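Local coordinates for 70 KDA protein (Xanthomonas sp., PDB 4B2N), which is a two-heme c-type cytochrome that acts as a dioxygenase, oxidatively cleaving rubber in a processive manner, at residues Pro212-Asp224 / Pro239-Ala251. Sequence-based numbering, arbitrary orientation. Where two conformers were deposited one is given.
Sequences PNSANDAGLLASD and PLPWSTGRGSSDA. With HEC (heme c), chain C.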
loop_
_atom_site.group_PDB
_atom_site.type_symbol
_atom_site.label_atom_id
_atom_site.label_comp_id
_atom_site.label_asym_id
_atom_site.label_seq_id
_atom_site.Cartn_x
_atom_site.Cartn_y
_atom_site.Cartn_z
ATOM N N PRO A 212 0.959 -7.549 -3.068
ATOM C CA PRO A 212 1.248 -6.946 -1.720
ATOM C C PRO A 212 1.741 -7.949 -0.729
ATOM O O PRO A 212 1.331 -9.135 -0.713
ATOM C CB PRO A 212 -0.102 -6.379 -1.254
ATOM C CG PRO A 212 -1.078 -6.632 -2.331
ATOM C CD PRO A 212 -0.411 -7.292 -3.527
ATOM N N ASN A 213 2.656 -7.514 0.088
ATOM C CA ASN A 213 3.219 -8.431 1.040
ATOM C C ASN A 213 2.237 -8.741 2.210
ATOM O O ASN A 213 1.698 -7.803 2.853
ATOM C CB ASN A 213 4.535 -7.877 1.603
ATOM C CG ASN A 213 5.411 -8.989 2.181
ATOM O OD1 ASN A 213 4.928 -10.133 2.416
ATOM N ND2 ASN A 213 6.713 -8.722 2.356
ATOM N N SER A 214 1.969 -10.032 2.421
ATOM C CA SER A 214 1.118 -10.493 3.493
ATOM C C SER A 214 1.943 -10.860 4.688
ATOM O O SER A 214 1.382 -11.293 5.672
ATOM C CB SER A 214 0.338 -11.769 3.081
ATOM O OG SER A 214 1.244 -12.757 2.643
ATOM N N ALA A 215 3.260 -10.757 4.610
ATOM C CA ALA A 215 4.088 -11.453 5.576
ATOM C C ALA A 215 5.092 -10.581 6.267
ATOM O O ALA A 215 5.677 -11.001 7.276
ATOM C CB ALA A 215 4.787 -12.681 4.960
ATOM N N ASN A 216 5.284 -9.365 5.779
ATOM C CA ASN A 216 6.378 -8.559 6.329
ATOM C C ASN A 216 6.111 -8.082 7.744
ATOM O O ASN A 216 5.018 -7.653 8.077
ATOM C CB ASN A 216 6.748 -7.360 5.473
ATOM C CG ASN A 216 5.620 -6.335 5.360
ATOM O OD1 ASN A 216 4.477 -6.685 5.046
ATOM N ND2 ASN A 216 5.943 -5.058 5.606
ATOM N N ASP A 217 7.134 -8.165 8.580
ATOM C CA ASP A 217 7.029 -7.615 9.900
ATOM C C ASP A 217 7.872 -6.349 9.990
ATOM O O ASP A 217 9.057 -6.401 10.271
ATOM C CB ASP A 217 7.516 -8.600 10.997
ATOM C CG ASP A 217 7.204 -8.088 12.412
ATOM O OD1 ASP A 217 7.282 -6.834 12.639
ATOM O OD2 ASP A 217 7.005 -8.959 13.327
ATOM N N ALA A 218 7.246 -5.189 9.801
ATOM C CA ALA A 218 8.012 -3.930 9.751
ATOM C C ALA A 218 8.549 -3.549 11.094
ATOM O O ALA A 218 9.662 -3.006 11.185
ATOM C CB ALA A 218 7.178 -2.801 9.185
ATOM N N GLY A 219 7.787 -3.808 12.152
ATOM C CA GLY A 219 8.270 -3.488 13.496
ATOM C C GLY A 219 9.522 -4.260 13.888
ATOM O O GLY A 219 10.448 -3.718 14.581
ATOM N N LEU A 220 9.575 -5.537 13.492
ATOM C CA LEU A 220 10.683 -6.360 13.950
ATOM C C LEU A 220 11.958 -5.908 13.236
ATOM O O LEU A 220 13.043 -5.844 13.826
ATOM C CB LEU A 220 10.359 -7.810 13.656
ATOM C CG LEU A 220 11.370 -8.831 14.130
ATOM C CD1 LEU A 220 11.654 -8.706 15.630
ATOM C CD2 LEU A 220 10.818 -10.259 13.846
ATOM N N LEU A 221 11.828 -5.522 11.963
ATOM C CA LEU A 221 13.053 -5.017 11.262
ATOM C C LEU A 221 13.555 -3.744 11.913
ATOM O O LEU A 221 14.763 -3.588 12.168
ATOM C CB LEU A 221 12.652 -4.722 9.825
ATOM C CG LEU A 221 13.713 -4.176 8.878
ATOM C CD1 LEU A 221 14.731 -5.246 8.598
ATOM C CD2 LEU A 221 12.975 -3.681 7.609
ATOM N N ALA A 222 12.624 -2.829 12.201
ATOM C CA ALA A 222 12.940 -1.529 12.846
ATOM C C ALA A 222 13.587 -1.780 14.225
ATOM O O ALA A 222 14.650 -1.215 14.567
ATOM C CB ALA A 222 11.635 -0.660 12.995
ATOM N N SER A 223 12.975 -2.693 14.989
ATOM C CA SER A 223 13.497 -3.021 16.329
ATOM C C SER A 223 14.905 -3.580 16.263
ATOM O O SER A 223 15.842 -3.053 16.973
ATOM C CB SER A 223 12.554 -4.022 17.009
ATOM O OG SER A 223 13.081 -4.308 18.274
ATOM N N ASP A 224 15.108 -4.592 15.410
ATOM C CA ASP A 224 16.460 -5.130 15.239
ATOM C C ASP A 224 17.433 -4.038 14.813
ATOM O O ASP A 224 18.544 -3.928 15.364
ATOM C CB ASP A 224 16.554 -6.313 14.265
ATOM C CG ASP A 224 15.807 -7.558 14.767
ATOM O OD1 ASP A 224 15.410 -7.640 15.961
ATOM O OD2 ASP A 224 15.656 -8.475 13.947
ATOM N N PRO A 239 12.696 8.122 11.003
ATOM C CA PRO A 239 11.267 8.052 10.677
ATOM C C PRO A 239 11.051 6.723 9.846
ATOM O O PRO A 239 11.342 6.675 8.671
ATOM C CB PRO A 239 11.009 9.299 9.864
ATOM C CG PRO A 239 12.382 9.704 9.330
ATOM C CD PRO A 239 13.418 9.219 10.310
ATOM N N LEU A 240 10.623 5.643 10.476
ATOM C CA LEU A 240 10.434 4.403 9.710
ATOM C C LEU A 240 9.203 3.750 10.297
ATOM O O LEU A 240 8.825 4.055 11.414
ATOM C CB LEU A 240 11.675 3.508 9.710
ATOM C CG LEU A 240 11.915 2.670 10.955
ATOM C CD1 LEU A 240 13.264 2.031 11.099
ATOM C CD2 LEU A 240 11.761 3.665 12.023
ATOM N N PRO A 241 8.525 2.916 9.513
ATOM C CA PRO A 241 7.228 2.417 9.957
ATOM C C PRO A 241 7.376 1.301 10.983
ATOM O O PRO A 241 8.469 0.746 11.130
ATOM C CB PRO A 241 6.557 1.895 8.681
ATOM C CG PRO A 241 7.576 1.903 7.624
ATOM C CD PRO A 241 8.896 2.466 8.156
ATOM N N TRP A 242 6.287 1.031 11.730
ATOM C CA TRP A 242 6.297 -0.061 12.735
ATOM C C TRP A 242 5.141 -0.942 12.410
ATOM O O TRP A 242 4.391 -0.641 11.456
ATOM C CB TRP A 242 6.165 0.594 14.109
ATOM C CG TRP A 242 6.466 -0.320 15.281
ATOM C CD1 TRP A 242 5.532 -1.012 16.041
ATOM C CD2 TRP A 242 7.786 -0.610 15.896
ATOM N NE1 TRP A 242 6.168 -1.721 17.045
ATOM C CE2 TRP A 242 7.526 -1.525 17.008
ATOM C CE3 TRP A 242 9.096 -0.221 15.637
ATOM C CZ2 TRP A 242 8.550 -1.987 17.852
ATOM C CZ3 TRP A 242 10.141 -0.694 16.476
ATOM C CH2 TRP A 242 9.867 -1.556 17.548
ATOM N N SER A 243 4.947 -2.042 13.147
ATOM C CA SER A 243 3.750 -2.790 12.904
ATOM C C SER A 243 3.394 -3.490 14.196
ATOM O O SER A 243 4.252 -3.647 15.102
ATOM C CB SER A 243 3.968 -3.816 11.785
ATOM O OG SER A 243 4.996 -4.721 12.126
ATOM N N THR A 244 2.161 -3.938 14.247
ATOM C CA THR A 244 1.734 -4.744 15.329
ATOM C C THR A 244 1.969 -6.203 15.076
ATOM O O THR A 244 1.998 -7.013 16.048
ATOM C CB THR A 244 0.271 -4.505 15.733
ATOM O OG1 THR A 244 -0.597 -4.847 14.664
ATOM C CG2 THR A 244 0.050 -3.035 16.080
ATOM N N GLY A 245 2.226 -6.548 13.806
ATOM C CA GLY A 245 2.398 -7.945 13.430
ATOM C C GLY A 245 2.927 -8.008 12.019
ATOM O O GLY A 245 3.780 -7.172 11.644
ATOM N N ARG A 246 2.400 -8.921 11.217
ATOM C CA ARG A 246 2.909 -9.148 9.847
ATOM C C ARG A 246 1.884 -8.813 8.789
ATOM O O ARG A 246 0.731 -9.105 8.998
ATOM C CB ARG A 246 3.318 -10.610 9.723
ATOM C CG ARG A 246 4.686 -10.831 10.323
ATOM C CD ARG A 246 4.878 -12.323 10.395
ATOM N NE ARG A 246 6.225 -12.791 10.799
ATOM C CZ ARG A 246 7.079 -13.357 9.940
ATOM N NH1 ARG A 246 6.814 -13.311 8.623
ATOM N NH2 ARG A 246 8.254 -13.908 10.372
ATOM N N GLY A 247 2.311 -8.190 7.676
ATOM C CA GLY A 247 1.422 -8.047 6.492
ATOM C C GLY A 247 0.590 -6.796 6.499
ATOM O O GLY A 247 -0.221 -6.524 5.565
ATOM N N SER A 248 0.760 -6.007 7.551
ATOM C CA SER A 248 0.203 -4.644 7.574
ATOM C C SER A 248 1.125 -3.799 8.427
ATOM O O SER A 248 1.934 -4.359 9.219
ATOM C CB SER A 248 -1.260 -4.654 8.082
ATOM O OG SER A 248 -1.289 -5.162 9.418
ATOM N N SER A 249 1.037 -2.477 8.295
ATOM C CA SER A 249 1.915 -1.614 9.101
ATOM C C SER A 249 1.272 -0.238 9.293
ATOM O O SER A 249 0.261 0.091 8.629
ATOM C CB SER A 249 3.272 -1.434 8.386
ATOM O OG SER A 249 3.169 -0.577 7.241
ATOM N N ASP A 250 1.960 0.617 10.057
ATOM C CA ASP A 250 1.523 2.011 10.215
ATOM C C ASP A 250 2.127 2.912 9.114
ATOM O O ASP A 250 2.377 4.101 9.355
ATOM C CB ASP A 250 1.841 2.539 11.610
ATOM C CG ASP A 250 3.309 2.584 11.879
ATOM O OD1 ASP A 250 4.054 2.342 10.912
ATOM O OD2 ASP A 250 3.763 2.907 13.022
ATOM N N ALA A 251 2.355 2.342 7.922
ATOM C CA ALA A 251 2.980 3.103 6.818
ATOM C C ALA A 251 2.211 4.440 6.645
ATOM O O ALA A 251 2.811 5.520 6.560
ATOM C CB ALA A 251 3.025 2.269 5.487
HETATM FE FE HEC C . 3.270 2.192 -0.409
HETATM C CHA HEC C . -0.138 2.874 -0.719
HETATM C CHB HEC C . 3.818 3.409 -3.661
HETATM C CHC HEC C . 6.762 2.214 0.059
HETATM C CHD HEC C . 2.747 0.474 2.437
HETATM N NA HEC C . 2.178 2.976 -1.816
HETATM C C1A HEC C . 0.752 3.036 -1.858
HETATM C C2A HEC C . 0.227 3.373 -3.172
HETATM C C3A HEC C . 1.338 3.546 -4.047
HETATM C C4A HEC C . 2.502 3.272 -3.196
HETATM C CMA HEC C . 1.301 3.848 -5.533
HETATM C CAA HEC C . -1.249 3.534 -3.620
HETATM C CBA HEC C . -1.781 2.117 -3.841
HETATM C CGA HEC C . -3.275 2.093 -4.111
HETATM O O1A HEC C . -4.100 2.772 -3.407
HETATM O O2A HEC C . -3.604 1.304 -5.000
HETATM N NB HEC C . 4.880 2.798 -1.516
HETATM C C1B HEC C . 4.947 3.161 -2.802
HETATM C C2B HEC C . 6.278 3.452 -3.315
HETATM C C3B HEC C . 7.126 3.126 -2.235
HETATM C C4B HEC C . 6.198 2.671 -1.206
HETATM C CMB HEC C . 6.506 3.961 -4.682
HETATM C CAB HEC C . 8.620 3.265 -2.103
HETATM C CBB HEC C . 9.105 4.598 -2.185
HETATM N NC HEC C . 4.579 1.500 0.910
HETATM C C1C HEC C . 5.952 1.564 1.061
HETATM C C2C HEC C . 6.454 0.824 2.246
HETATM C C3C HEC C . 5.235 0.352 2.937
HETATM C C4C HEC C . 4.123 0.792 2.099
HETATM C CMC HEC C . 7.929 0.726 2.622
HETATM C CAC HEC C . 5.115 -0.411 4.221
HETATM C CBC HEC C . 5.957 -0.045 5.276
HETATM N ND HEC C . 1.588 1.782 0.663
HETATM C C1D HEC C . 1.581 1.077 1.793
HETATM C C2D HEC C . 0.279 0.895 2.350
HETATM C C3D HEC C . -0.554 1.607 1.433
HETATM C C4D HEC C . 0.362 2.141 0.431
HETATM C CMD HEC C . -0.180 0.167 3.562
HETATM C CAD HEC C . -2.012 1.831 1.631
HETATM C CBD HEC C . -1.947 3.019 2.668
HETATM C CGD HEC C . -3.344 3.360 3.131
HETATM O O1D HEC C . -3.754 2.986 4.259
HETATM O O2D HEC C . -4.087 3.948 2.275
HETATM O O HOH W 1 -0.768 -11.386 7.537
HETATM O O HOH W 2 4.630 -4.984 8.884
HETATM O O HOH W 3 7.013 -11.704 13.360
HETATM O O HOH W 4 10.236 -0.761 9.526
#
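G247 N donates to N216 O (2.8 Å) where the loop 239-251 runs past the N-terminal end of helix 218-226, with S214 beside G247, D217 beside R246 and G219 beside W242. D217 is the N-cap: CG lies anti to the backbone N (chi1 -171°), which turns OD1 back to accept from L220 N at 2.8 Å, from above the carboxylate plane. R626 forms a salt bridge to the same oxygen.

S243 OG works on both segments. It accepts a nearly straight bond (166°) from G219 N, in the first turn of the helix, and donates to G245 O in the carbonyl plane, so its rotation is fixed. G219 also lies against a face of the W242 indole, its CA 4.0 Å from the centroid of the five-membered ring in a CH-pi contact. Further along, A222 CB packs against W242 CE3, while W242 NE1 bonds to D594 O.

At the other end R246 extends from CG to NE, and NH1 donates a bent hydrogen bond to A215 O (2.9 Å), which sits 34° out of the guanidinium plane. The same loop also lines the pocket of heme c, with P241 ahead of this turn and S249 and A251 after it. Between the segments, a water accepts from A218 N and donates to N216 O and S248 O, each at 2.8 Å.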